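Local structure of 70 kDa protein (Xanthomonas sp., 4B2N) at residues S308-V311 against H312-M315; N340-L343 against I344-S347. The protein is a processive c-type dihaem oxygenase that oxidatively cleaves the polyisoprene chains of natural rubber. All coordinates share one frame; numbering follows the deposited sequence.

Contact 1. Residues S308-V311 against H312-M315; sequences SDNV and HSEM. With HEC (heme c), chain C.
N310 and S313 meet in an Asx turn that leads into helix 312-319. The Asx-turn bond itself, from H312 N to N310 OD1 at 2.8 Å, is bent and weak; the stronger bond comes from one residue further on, S313 N reaching N310 OD1 at 3.0 Å, nearly straight at 171°, in the carbonyl plane and on a lone pair. The other end of the amide returns the favour, with N310 ND2 donating to S313 OG at 2.9 Å. Asparagine suits this place because one flat group offers both an acceptor and a donor. The serine answers because its OG, set between its own backbone N and carbonyl carbon (chi1 57°), turns back to the amide. One residue on, V311 O takes M315 N at 2.9 Å, the first full helical step, while V311 CG2 meets the thioether M315 SD at 4.1 Å. Further out, S307 O takes a second bond from N310 ND2 and so fixes the rotation of the amide. The H312 ring, stacked with W449 and Y452, is bonded through ND1 to W449 O and through NE2 to E333. The extended E314 side chain lies against haem c in van der Waals contact, with CG, CD and OE2 all beside the methyl CMA and E314 OE2 3.5 Å from HEC CMA.

Contact 2. Residues N340-L343 against I344-S347; sequences NNFL and ISLS
The carbonyl oxygen F342 O is gripped twice by S345. S345 OG donates to it at 2.6 Å, in the carbonyl plane and on a lone pair, while S345 N, 2.8 Å away, comes from well above that plane. A chi1 of 75° folds the hydroxyl back toward the preceding turn; a serine here satisfies a carbonyl in the last turn of helix 333-345. The backbone shows the helix tightening as it finishes. I344 N still bonds to N340 O four residues back, at 2.9 Å, but L346 N bonds to L343 O only three back, at 3.2 Å, from above the carbonyl plane. A water lies 2.8 Å from L343 O and within hydrogen-bonding distance of L346 O. F342, its ring thrown clear of its backbone N (chi1 176°), receives L346 CD2 in an off-centre CH-pi contact 4.2 Å from the ring centroid. Leucine suits this place because its branched, flexible side chain can lay one methyl on the phenylalanine ring. The leucine branch meets the CE1-CZ side of the ring, crossing it at a slant. I344 CD1 reaches back along the helix to N340 OD1 at 3.6 Å, and N341 OD1 lies almost as near; that second amide is anchored by R84 and S94. Around the turn, helix 88-104 supplies F91 against N341 and S345, and R99 and L102 against F342, whose ring also meets W209 edge-to-face.

Contact 1 starts helix 312-319 and contact 2 finishes helix 333-345; their centres lie 13 Å apart, and the two helices meet beside one haem c. Two side chains of contact 1, V311 and E314, meet N340 and L343 of contact 2. V311 CG1 packs on N340 CB at 3.6 Å, and E314 OE2 lies 2.7 Å from N340 ND2, a weak hydrogen bond that gives the buried carboxylate a neutral polar partner. E314 OE1 also sits 4.1 Å from L343 CD1. Both contacts reach the same haem edge, for L343 CD1 is 3.8 Å from HEC CMA. This is the haem whose iron has H195 as axial ligand, and R294, one of its binding residues, lies close to both E314 and L343.

Contact 1. Residues S308-V311 against H312-M315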
ATOM      1  N   SER A 308      -5.500 -10.755  -6.821  1.00 14.33           N
ATOM      2  CA  SER A 308      -4.181 -10.328  -7.269  1.00 14.56           C
ATOM      3  C   SER A 308      -3.934 -10.453  -8.779  1.00 14.66           C
ATOM      4  O   SER A 308      -2.908 -10.013  -9.252  1.00 16.14           O
ATOM      5  CB  SER A 308      -3.066 -11.074  -6.525  1.00 15.12           C
ATOM      6  OG  SER A 308      -3.124 -10.669  -5.162  1.00 15.62           O
ATOM      7  N   ASP A 309      -4.831 -11.116  -9.503  1.00 15.78           N
ATOM      8  CA  ASP A 309      -4.730 -11.139 -10.986  1.00 15.34           C
ATOM      9  C   ASP A 309      -5.017  -9.742 -11.605  1.00 15.03           C
ATOM     10  O   ASP A 309      -4.655  -9.453 -12.770  1.00 14.30           O
ATOM     11  CB  ASP A 309      -5.696 -12.167 -11.585  1.00 14.72           C
ATOM     12  CG  ASP A 309      -5.248 -12.616 -12.990  1.00 15.27           C
ATOM     13  OD1 ASP A 309      -4.039 -12.925 -13.199  1.00 14.88           O
ATOM     14  OD2 ASP A 309      -6.097 -12.677 -13.903  1.00 15.25           O
ATOM     15  N   ASN A 310      -5.677  -8.900 -10.831  1.00 14.47           N
ATOM     16  CA  ASN A 310      -6.190  -7.651 -11.335  1.00 14.74           C
ATOM     17  C   ASN A 310      -5.142  -6.587 -11.212  1.00 14.70           C
ATOM     18  O   ASN A 310      -4.341  -6.630 -10.314  1.00 15.09           O
ATOM     19  CB  ASN A 310      -7.510  -7.241 -10.643  1.00 14.49           C
ATOM     20  CG  ASN A 310      -7.362  -5.979  -9.822  1.00 13.71           C
ATOM     21  OD1 ASN A 310      -7.603  -4.922 -10.295  1.00 13.59           O
ATOM     22  ND2 ASN A 310      -6.976  -6.128  -8.550  1.00 14.97           N
ATOM     23  N   VAL A 311      -5.102  -5.663 -12.170  1.00 13.07           N
ATOM     24  CA  VAL A 311      -4.188  -4.543 -12.033  1.00 15.45           C
ATOM     25  C   VAL A 311      -4.919  -3.220 -12.066  1.00 15.61           C
ATOM     26  O   VAL A 311      -4.274  -2.163 -11.943  1.00 16.44           O
ATOM     27  CB  VAL A 311      -3.094  -4.540 -13.136  1.00 15.96           C
ATOM     28  CG1 VAL A 311      -2.335  -5.854 -13.070  1.00 15.89           C
ATOM     29  CG2 VAL A 311      -3.743  -4.292 -14.518  1.00 14.80           C
ATOM     30  N   HIS A 312      -6.259  -3.258 -12.166  1.00 16.04           N
ATOM     31  CA  HIS A 312      -7.063  -1.983 -12.192  1.00 15.20           C
ATOM     32  C   HIS A 312      -6.947  -1.293 -10.894  1.00 15.87           C
ATOM     33  O   HIS A 312      -6.779  -0.054 -10.821  1.00 16.43           O
ATOM     34  CB  HIS A 312      -8.524  -2.272 -12.544  1.00 15.66           C
ATOM     35  CG  HIS A 312      -8.709  -2.580 -13.979  1.00 15.22           C
ATOM     36  ND1 HIS A 312      -9.899  -2.539 -14.581  1.00 15.36           N
ATOM     37  CD2 HIS A 312      -7.772  -2.944 -14.962  1.00 15.25           C
ATOM     38  CE1 HIS A 312      -9.763  -2.884 -15.903  1.00 15.65           C
ATOM     39  NE2 HIS A 312      -8.460  -3.096 -16.145  1.00 15.31           N
ATOM     40  N   SER A 313      -6.967  -2.072  -9.805  1.00 15.48           N
ATOM     41  CA  SER A 313      -6.664  -1.444  -8.503  1.00 16.83           C
ATOM     42  C   SER A 313      -5.263  -0.771  -8.500  1.00 17.99           C
ATOM     43  O   SER A 313      -5.082   0.371  -7.973  1.00 18.74           O
ATOM     44  CB  SER A 313      -6.768  -2.470  -7.387  1.00 17.91           C
ATOM     45  OG  SER A 313      -5.885  -3.557  -7.662  1.00 18.35           O
ATOM     46  N   GLU A 314      -4.270  -1.420  -9.124  1.00 16.53           N
ATOM     47  CA  GLU A 314      -2.901  -0.884  -9.091  1.00 15.65           C
ATOM     48  C   GLU A 314      -2.878   0.392  -9.904  1.00 15.63           C
ATOM     49  O   GLU A 314      -2.057   1.303  -9.683  1.00 15.78           O
ATOM     50  CB  GLU A 314      -1.939  -1.912  -9.728  1.00 13.97           C
ATOM     51  CG  GLU A 314      -1.887  -3.218  -8.929  1.00 15.15           C
ATOM     52  CD  GLU A 314      -0.788  -4.169  -9.377  1.00 17.01           C
ATOM     53  OE1 GLU A 314       0.016  -3.788 -10.293  1.00 19.65           O
ATOM     54  OE2 GLU A 314      -0.783  -5.314  -8.826  1.00 17.27           O
ATOM     55  N   MET A 315      -3.812   0.454 -10.850  1.00 15.43           N
ATOM     56  CA  MET A 315      -3.936   1.630 -11.726  1.00 15.17           C
ATOM     57  C   MET A 315      -4.570   2.883 -11.171  1.00 16.16           C
ATOM     58  O   MET A 315      -4.431   3.953 -11.794  1.00 16.14           O
ATOM     59  CB  MET A 315      -4.669   1.246 -13.009  1.00 14.13           C
ATOM     60  CG  MET A 315      -3.858   0.420 -14.001  1.00 14.84           C
ATOM     61  SD  MET A 315      -4.948  -0.394 -15.216  1.00 14.59           S
ATOM     62  CE  MET A 315      -5.290   0.990 -16.246  1.00 12.57           C
TER
HETATM   63 FE   HEC C 700      -0.292   1.724  -3.550  1.00 12.72          FE
HETATM   64  CHA HEC C 700      -2.021  -0.873  -1.987  1.00 12.17           C
HETATM   65  CHB HEC C 700       0.438  -0.386  -6.266  1.00 12.20           C
HETATM   66  CHC HEC C 700       0.834   4.430  -5.505  1.00 12.80           C
HETATM   67  CHD HEC C 700      -0.426   3.599  -0.759  1.00 12.71           C
HETATM   68  NA  HEC C 700      -0.700  -0.112  -4.049  1.00 12.51           N
HETATM   69  C1A HEC C 700      -1.284  -1.114  -3.217  1.00 12.76           C
HETATM   70  C2A HEC C 700      -1.156  -2.460  -3.756  1.00 12.89           C
HETATM   71  C3A HEC C 700      -0.461  -2.361  -4.996  1.00 12.45           C
HETATM   72  C4A HEC C 700      -0.178  -0.927  -5.127  1.00 12.89           C
HETATM   73  CMA HEC C 700      -0.036  -3.497  -5.906  1.00 13.07           C
HETATM   74  CAA HEC C 700      -1.653  -3.801  -3.158  1.00 12.98           C
HETATM   75  CBA HEC C 700      -0.626  -4.199  -2.096  1.00 12.66           C
HETATM   76  CGA HEC C 700      -1.065  -5.405  -1.286  1.00 13.12           C
HETATM   77  O1A HEC C 700      -2.251  -5.511  -0.818  1.00 13.21           O
HETATM   78  O2A HEC C 700      -0.154  -6.208  -1.063  1.00 14.42           O
HETATM   79  NB  HEC C 700       0.356   1.953  -5.477  1.00 12.51           N
HETATM   80  C1B HEC C 700       0.682   1.028  -6.387  1.00 12.98           C
HETATM   81  C2B HEC C 700       1.202   1.530  -7.651  1.00 12.39           C
HETATM   82  C3B HEC C 700       1.298   2.922  -7.438  1.00 11.59           C
HETATM   83  C4B HEC C 700       0.829   3.084  -6.067  1.00 13.61           C
HETATM   84  CMB HEC C 700       1.509   0.642  -8.789  1.00 12.86           C
HETATM   85  CAB HEC C 700       1.708   4.018  -8.386  1.00 12.22           C
HETATM   86  CBB HEC C 700       0.869   4.169  -9.522  1.00 11.05           C
HETATM   87  NC  HEC C 700       0.166   3.635  -3.287  1.00 12.69           N
HETATM   88  C1C HEC C 700       0.580   4.670  -4.105  1.00 13.19           C
HETATM   89  C2C HEC C 700       0.825   5.941  -3.377  1.00 13.55           C
HETATM   90  C3C HEC C 700       0.411   5.661  -1.985  1.00 13.07           C
HETATM   91  C4C HEC C 700       0.010   4.256  -1.978  1.00 12.64           C
HETATM   92  CMC HEC C 700       1.305   7.223  -4.048  1.00 13.55           C
HETATM   93  CAC HEC C 700       0.387   6.584  -0.806  1.00 14.24           C
HETATM   94  CBC HEC C 700      -0.062   7.892  -1.013  1.00 14.03           C
HETATM   95  ND  HEC C 700      -1.110   1.403  -1.713  1.00 12.62           N
HETATM   96  C1D HEC C 700      -1.067   2.286  -0.716  1.00 12.80           C
HETATM   97  C2D HEC C 700      -1.683   1.825   0.486  1.00 12.27           C
HETATM   98  C3D HEC C 700      -2.156   0.529   0.117  1.00 12.76           C
HETATM   99  C4D HEC C 700      -1.768   0.371  -1.280  1.00 12.34           C
HETATM  100  CMD HEC C 700      -1.834   2.464   1.820  1.00 12.63           C
HETATM  101  CAD HEC C 700      -2.993  -0.335   0.995  1.00 13.05           C
HETATM  102  CBD HEC C 700      -4.392   0.362   0.774  1.00 13.50           C
HETATM  103  CGD HEC C 700      -5.420  -0.278   1.678  1.00 15.14           C
HETATM  104  O1D HEC C 700      -5.798   0.301   2.728  1.00 15.60           O
HETATM  105  O2D HEC C 700      -5.788  -1.458   1.357  1.00 14.68           O

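Contact 2. Residues N340-L343 against I344-S347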
ATOM      1  N   ASN A 340       2.951  -4.807 -12.415  1.00 12.71           N
ATOM      2  CA  ASN A 340       2.506  -5.937 -11.621  1.00 14.63           C
ATOM      3  C   ASN A 340       3.490  -7.118 -11.691  1.00 13.87           C
ATOM      4  O   ASN A 340       3.804  -7.735 -10.685  1.00 14.80           O
ATOM      5  CB  ASN A 340       1.112  -6.392 -12.044  1.00 14.01           C
ATOM      6  CG  ASN A 340       0.646  -7.553 -11.243  1.00 16.73           C
ATOM      7  OD1 ASN A 340       0.491  -8.668 -11.788  1.00 18.02           O
ATOM      8  ND2 ASN A 340       0.505  -7.346  -9.938  1.00 13.05           N
ATOM      9  N   ASN A 341       3.906  -7.459 -12.899  1.00 13.62           N
ATOM     10  CA  ASN A 341       4.971  -8.428 -13.051  1.00 14.32           C
ATOM     11  C   ASN A 341       6.298  -8.049 -12.395  1.00 13.78           C
ATOM     12  O   ASN A 341       6.921  -8.894 -11.855  1.00 13.87           O
ATOM     13  CB  ASN A 341       5.191  -8.767 -14.495  1.00 14.68           C
ATOM     14  CG  ASN A 341       4.064  -9.599 -15.054  1.00 15.59           C
ATOM     15  OD1 ASN A 341       3.398 -10.367 -14.306  1.00 14.65           O
ATOM     16  ND2 ASN A 341       3.781  -9.411 -16.329  1.00 12.85           N
ATOM     17  N   PHE A 342       6.745  -6.792 -12.464  1.00 12.64           N
ATOM     18  CA  PHE A 342       7.898  -6.431 -11.677  1.00 12.17           C
ATOM     19  C   PHE A 342       7.596  -6.730 -10.175  1.00 13.72           C
ATOM     20  O   PHE A 342       8.410  -7.343  -9.483  1.00 12.19           O
ATOM     21  CB  PHE A 342       8.249  -4.932 -11.876  1.00 13.20           C
ATOM     22  CG  PHE A 342       9.384  -4.478 -11.003  1.00 14.68           C
ATOM     23  CD1 PHE A 342      10.609  -5.173 -11.025  1.00 14.22           C
ATOM     24  CD2 PHE A 342       9.232  -3.358 -10.198  1.00 15.16           C
ATOM     25  CE1 PHE A 342      11.650  -4.730 -10.199  1.00 16.34           C
ATOM     26  CE2 PHE A 342      10.271  -2.875  -9.413  1.00 14.79           C
ATOM     27  CZ  PHE A 342      11.469  -3.603  -9.401  1.00 14.62           C
ATOM     28  N   LEU A 343       6.451  -6.269  -9.663  1.00 12.78           N
ATOM     29  CA  LEU A 343       6.133  -6.509  -8.204  1.00 13.47           C
ATOM     30  C   LEU A 343       6.170  -7.988  -7.857  1.00 13.73           C
ATOM     31  O   LEU A 343       6.695  -8.394  -6.803  1.00 14.92           O
ATOM     32  CB  LEU A 343       4.725  -5.934  -7.867  1.00 12.41           C
ATOM     33  CG  LEU A 343       4.555  -4.448  -8.268  1.00 12.22           C
ATOM     34  CD1 LEU A 343       3.234  -3.895  -7.737  1.00 13.20           C
ATOM     35  CD2 LEU A 343       5.685  -3.667  -7.586  1.00 11.44           C
ATOM     36  N   ILE A 344       5.630  -8.825  -8.740  1.00 14.44           N
ATOM     37  CA  ILE A 344       5.631 -10.307  -8.451  1.00 14.90           C
ATOM     38  C   ILE A 344       7.073 -10.830  -8.570  1.00 15.71           C
ATOM     39  O   ILE A 344       7.381 -11.873  -8.029  1.00 16.27           O
ATOM     40  CB  ILE A 344       4.822 -11.059  -9.524  1.00 17.70           C
ATOM     41  CG1 ILE A 344       3.339 -10.774  -9.411  1.00 20.71           C
ATOM     42  CG2 ILE A 344       5.003 -12.555  -9.429  1.00 20.51           C
ATOM     43  CD1 ILE A 344       2.718 -11.279 -10.736  1.00 22.30           C
ATOM     44  N   SER A 345       7.971 -10.105  -9.241  1.00 14.77           N
ATOM     45  CA  SER A 345       9.351 -10.645  -9.435  1.00 15.03           C
ATOM     46  C   SER A 345      10.181 -10.359  -8.209  1.00 15.51           C
ATOM     47  O   SER A 345      11.298 -10.846  -8.122  1.00 14.75           O
ATOM     48  CB  SER A 345      10.022  -9.998 -10.678  1.00 15.77           C
ATOM     49  OG  SER A 345      10.420  -8.671 -10.354  1.00 17.21           O
ATOM     50  N   LEU A 346       9.648  -9.567  -7.267  1.00 14.25           N
ATOM     51  CA  LEU A 346      10.436  -9.035  -6.141  1.00 15.15           C
ATOM     52  C   LEU A 346      10.593 -10.093  -5.054  1.00 15.33           C
ATOM     53  O   LEU A 346       9.666 -10.904  -4.848  1.00 16.41           O
ATOM     54  CB  LEU A 346       9.745  -7.787  -5.514  1.00 14.05           C
ATOM     55  CG  LEU A 346       9.736  -6.556  -6.387  1.00 13.75           C
ATOM     56  CD1 LEU A 346       9.017  -5.459  -5.620  1.00 14.27           C
ATOM     57  CD2 LEU A 346      11.167  -6.202  -6.745  1.00 12.50           C
ATOM     58  N   SER A 347      11.754 -10.087  -4.386  1.00 15.90           N
ATOM     59  CA  SER A 347      11.923 -10.754  -3.091  1.00 17.19           C
ATOM     60  C   SER A 347      12.351  -9.736  -2.031  1.00 15.66           C
ATOM     61  O   SER A 347      13.106  -8.819  -2.299  1.00 15.44           O
ATOM     62  CB  SER A 347      12.974 -11.913  -3.185  1.00 17.64           C
ATOM     63  OG  SER A 347      12.614 -12.762  -4.299  1.00 19.26           O
TER
HETATM   64  O   HOH W   1       6.776 -10.286  -4.688  1.00 11.36           O